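Local structure of 4-alpha-glucanotransferase (Corynebacterium glutamicum, 5B68) at residues L39-V44 against P407-G412; S315-Q318 against G323-D326. The protein is an amylomaltase, also called disproportionating enzyme, a glucanotransferase that pairs a TIM-barrel family region with an N-terminal beta-sandwich domain. All coordinates share one frame; numbering follows the deposited sequence.

Contact 1 (L39-V44 against P407-G412); sequences LRALGV and PDASVG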
loop_
_atom_site.group_PDB
_atom_site.type_symbol
_atom_site.label_atom_id
_atom_site.label_comp_id
_atom_site.label_asym_id
_atom_site.label_seq_id
_atom_site.Cartn_x
_atom_site.Cartn_y
_atom_site.Cartn_z
ATOM N N LEU A 39 -16.511 -6.692 18.717
ATOM C CA LEU A 39 -17.174 -5.497 19.304
ATOM C C LEU A 39 -16.346 -4.849 20.415
ATOM O O LEU A 39 -16.186 -3.643 20.453
ATOM C CB LEU A 39 -18.559 -5.850 19.780
ATOM C CG LEU A 39 -19.518 -6.076 18.612
ATOM C CD1 LEU A 39 -20.790 -6.805 19.048
ATOM C CD2 LEU A 39 -19.956 -4.759 17.994
ATOM N N ARG A 40 -15.782 -5.667 21.279
ATOM C CA ARG A 40 -14.902 -5.169 22.343
ATOM C C ARG A 40 -13.618 -4.540 21.811
ATOM O O ARG A 40 -13.225 -3.436 22.290
ATOM C CB ARG A 40 -14.592 -6.299 23.314
ATOM C CG ARG A 40 -15.749 -6.686 24.236
ATOM C CD ARG A 40 -15.454 -7.931 25.115
ATOM N NE ARG A 40 -14.184 -7.815 25.816
ATOM C CZ ARG A 40 -13.890 -6.917 26.769
ATOM N NH1 ARG A 40 -12.671 -6.930 27.308
ATOM N NH2 ARG A 40 -14.763 -5.996 27.197
ATOM N N ALA A 41 -13.059 -5.138 20.734
ATOM C CA ALA A 41 -11.905 -4.539 20.048
ATOM C C ALA A 41 -12.260 -3.157 19.477
ATOM O O ALA A 41 -11.425 -2.271 19.372
ATOM C CB ALA A 41 -11.418 -5.497 18.967
ATOM N N LEU A 42 -13.526 -2.963 19.123
ATOM C CA LEU A 42 -13.998 -1.629 18.645
ATOM C C LEU A 42 -14.370 -0.712 19.783
ATOM O O LEU A 42 -14.912 0.373 19.544
ATOM C CB LEU A 42 -15.184 -1.836 17.698
ATOM C CG LEU A 42 -14.867 -2.534 16.390
ATOM C CD1 LEU A 42 -16.170 -2.734 15.630
ATOM C CD2 LEU A 42 -13.781 -1.871 15.556
ATOM N N GLY A 43 -14.096 -1.105 21.024
ATOM C CA GLY A 43 -14.375 -0.266 22.174
ATOM C C GLY A 43 -15.791 -0.430 22.776
ATOM O O GLY A 43 -16.174 0.342 23.654
ATOM N N VAL A 44 -16.550 -1.455 22.362
ATOM C CA VAL A 44 -17.856 -1.639 22.913
ATOM C C VAL A 44 -17.697 -2.309 24.288
ATOM O O VAL A 44 -17.041 -3.355 24.411
ATOM C CB VAL A 44 -18.788 -2.431 21.985
ATOM C CG1 VAL A 44 -20.165 -2.543 22.605
ATOM C CG2 VAL A 44 -18.883 -1.762 20.565
ATOM N N PRO A 407 -6.450 -2.239 18.001
ATOM C CA PRO A 407 -5.336 -3.170 18.088
ATOM C C PRO A 407 -5.639 -4.577 18.647
ATOM O O PRO A 407 -4.835 -5.481 18.422
ATOM C CB PRO A 407 -4.304 -2.402 18.990
ATOM C CG PRO A 407 -5.132 -1.449 19.766
ATOM C CD PRO A 407 -6.199 -1.022 18.812
ATOM N N ASP A 408 -6.804 -4.805 19.254
ATOM C CA ASP A 408 -7.138 -6.172 19.677
ATOM C C ASP A 408 -7.686 -7.034 18.570
ATOM O O ASP A 408 -8.051 -8.176 18.802
ATOM C CB ASP A 408 -8.079 -6.109 20.864
ATOM C CG ASP A 408 -7.392 -5.586 22.148
ATOM O OD1 ASP A 408 -6.178 -5.507 22.208
ATOM O OD2 ASP A 408 -8.082 -5.312 23.127
ATOM N N ALA A 409 -7.757 -6.501 17.349
ATOM C CA ALA A 409 -8.082 -7.287 16.167
ATOM C C ALA A 409 -6.815 -7.320 15.301
ATOM O O ALA A 409 -5.923 -6.426 15.369
ATOM C CB ALA A 409 -9.256 -6.661 15.378
ATOM N N SER A 410 -6.770 -8.327 14.450
ATOM C CA SER A 410 -5.655 -8.531 13.576
ATOM C C SER A 410 -6.220 -8.777 12.162
ATOM O O SER A 410 -7.146 -9.568 11.971
ATOM C CB SER A 410 -4.779 -9.706 14.123
ATOM O OG SER A 410 -3.603 -9.760 13.363
ATOM N N VAL A 411 -5.660 -8.135 11.186
ATOM C CA VAL A 411 -6.091 -8.235 9.758
ATOM C C VAL A 411 -5.574 -9.484 9.076
ATOM O O VAL A 411 -4.446 -9.878 9.280
ATOM C CB VAL A 411 -5.644 -7.020 8.921
ATOM C CG1 VAL A 411 -6.116 -7.144 7.473
ATOM C CG2 VAL A 411 -6.192 -5.750 9.497
ATOM N N GLY A 412 -6.417 -10.075 8.232
ATOM C CA GLY A 412 -5.962 -11.239 7.475
ATOM C C GLY A 412 -6.895 -11.621 6.374
ATOM O O GLY A 412 -7.459 -10.759 5.695
HETATM O O HOH W 1 -8.706 -2.770 19.997
#

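Contact 2 (S315-Q318 against G323-D326); sequences SFVQ and GLID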
loop_
_atom_site.group_PDB
_atom_site.type_symbol
_atom_site.label_atom_id
_atom_site.label_comp_id
_atom_site.label_asym_id
_atom_site.label_seq_id
_atom_site.Cartn_x
_atom_site.Cartn_y
_atom_site.Cartn_z
ATOM N N SER A 315 11.593 24.255 6.354
ATOM C CA SER A 315 10.393 24.242 5.525
ATOM C C SER A 315 9.729 22.798 5.467
ATOM O O SER A 315 8.526 22.650 5.661
ATOM C CB SER A 315 10.761 24.746 4.127
ATOM O OG SER A 315 9.612 24.765 3.305
ATOM N N PHE A 316 10.546 21.776 5.260
ATOM C CA PHE A 316 10.086 20.398 5.346
ATOM C C PHE A 316 9.479 20.114 6.706
ATOM O O PHE A 316 8.381 19.532 6.765
ATOM C CB PHE A 316 11.247 19.421 5.084
ATOM C CG PHE A 316 10.913 17.981 5.350
ATOM C CD1 PHE A 316 10.255 17.239 4.376
ATOM C CD2 PHE A 316 11.309 17.353 6.549
ATOM C CE1 PHE A 316 10.004 15.891 4.572
ATOM C CE2 PHE A 316 11.027 16.017 6.756
ATOM C CZ PHE A 316 10.359 15.291 5.771
ATOM N N VAL A 317 10.166 20.476 7.801
ATOM C CA VAL A 317 9.673 20.104 9.137
ATOM C C VAL A 317 8.282 20.773 9.390
ATOM O O VAL A 317 7.393 20.134 9.962
ATOM C CB VAL A 317 10.695 20.473 10.230
ATOM C CG1 VAL A 317 10.094 20.387 11.617
ATOM C CG2 VAL A 317 11.898 19.507 10.142
ATOM N N GLN A 318 8.142 22.017 8.949
ATOM C CA GLN A 318 6.885 22.769 9.106
ATOM C C GLN A 318 5.825 22.067 8.335
ATOM O O GLN A 318 4.712 21.892 8.860
ATOM C CB GLN A 318 6.903 24.226 8.563
ATOM C CG GLN A 318 7.315 25.309 9.546
ATOM C CD GLN A 318 6.294 25.599 10.674
ATOM O OE1 GLN A 318 5.386 24.806 10.952
ATOM N NE2 GLN A 318 6.466 26.753 11.340
ATOM N N GLY A 323 2.882 14.800 13.135
ATOM C CA GLY A 323 3.091 13.374 12.892
ATOM C C GLY A 323 4.582 13.098 12.705
ATOM O O GLY A 323 5.019 12.000 13.042
ATOM N N LEU A 324 5.318 14.006 12.075
ATOM C CA LEU A 324 6.820 13.840 11.916
ATOM C C LEU A 324 7.498 13.763 13.275
ATOM O O LEU A 324 8.285 12.878 13.569
ATOM C CB LEU A 324 7.443 14.951 11.073
ATOM C CG LEU A 324 8.965 14.821 10.928
ATOM C CD1 LEU A 324 9.326 13.416 10.356
ATOM C CD2 LEU A 324 9.437 15.940 10.098
ATOM N N ILE A 325 7.153 14.720 14.124
ATOM C CA ILE A 325 7.763 14.753 15.468
ATOM C C ILE A 325 7.414 13.517 16.242
ATOM O O ILE A 325 8.287 12.962 16.886
ATOM C CB ILE A 325 7.236 15.976 16.238
ATOM C CG1 ILE A 325 7.703 17.228 15.553
ATOM C CG2 ILE A 325 7.696 15.914 17.701
ATOM C CD1 ILE A 325 7.010 18.504 15.990
ATOM N N ASP A 326 6.140 13.019 16.154
ATOM C CA ASP A 326 5.728 11.799 16.825
ATOM C C ASP A 326 6.489 10.544 16.363
ATOM O O ASP A 326 6.928 9.708 17.169
ATOM C CB ASP A 326 4.215 11.521 16.681
ATOM C CG ASP A 326 3.320 12.593 17.353
ATOM O OD1 ASP A 326 3.801 13.365 18.194
ATOM O OD2 ASP A 326 2.137 12.635 16.969
#

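Contact 1 (L39-V44 against P407-G412)
A41, the last helical residue of helix 32-41, comes within 5.1 Å of D408, CA to CA, just before strand 409-413 begins. The helix stops here in a Schellman motif: V44 N hydrogen-bonds to L39 O at 2.9 Å and G43 N to R40 O at 2.8 Å, with G43 at positive phi in the C-prime position. A41 CB carries the direct contact, pointing at the other segment and meeting D408 CB at 3.9 Å. Its second apolar neighbour is the methyl of A409, with the two CB atoms 4.3 Å apart. In D408, chi1 of -70° sets CG beside the backbone N and anti to the carbonyl carbon; CB is the D408 atom nearest A41. The charges of R40 and D408 do not pair, since R40 NH1 and D408 OD2 are 6.4 Å apart. No direct hydrogen bond crosses; a single water links the backbones instead, donating to A41 O at 2.8 Å and accepting from D408 N at 2.9 Å. On the strand side, A409 also packs on V470 of strand 467-472, its antiparallel partner, while behind the helix end L39 rests on L7 and L10 of helix 5-13.

Contact 2 (S315-Q318 against G323-D326)
F316 and L324 both hold CG anti to the backbone N, chi1 171° and 179°, and these torsions carry the ring and the isobutyl group into the stretch of helix surface between them. With chi2 of L324 at 55°, CD2 becomes the branch that does the touching. It lies 3.7 Å from F316 CE2 and reaches the ring obliquely, the two side chains crossing at about a right angle. The same L324 methyl touches both the CA and CG2 of V317, each 4.3 Å from CD2. Both segments belong to the one long helix 307-338: V317 and L324 stand seven residues apart, and F316 one residue further back. The CA atoms of V317 and L324 are 7.4 Å apart, well below the roughly 10.5 Å that a straight helix would give, evidence that helix 307-338 bends here and brings the side chains of its two portions together. Helix 349-376 packs against this side of the helix: the F316 ring meets that of W361, and V317 and I325 both touch M357. No hydrogen bond or charge pair joins the segments. The contact therefore consists of dispersion and exclusion of water, with one leucine methyl shared between an aromatic ring and a valine.

Overall arrangement
The two contacts join different kinds of element and share none. Contact 1 brings a helix end and a strand start together across 363 residues of chain, whereas contact 2 is internal to one helix, its segments five residues apart at their closest ends. Their centres lie 30 Å apart, with nearest atoms about 16 Å apart, so neither touches the other. Both sit at similar distances from the chain centre, 21 and 22 Å, yet burial differs: contact 1 is partly buried, contact 2 buried. The chemistry differs in step. At the partly open site small methyl and methylene groups meet and water bridges backbone polar groups; at the buried one larger apolar side chains meet without any polar link.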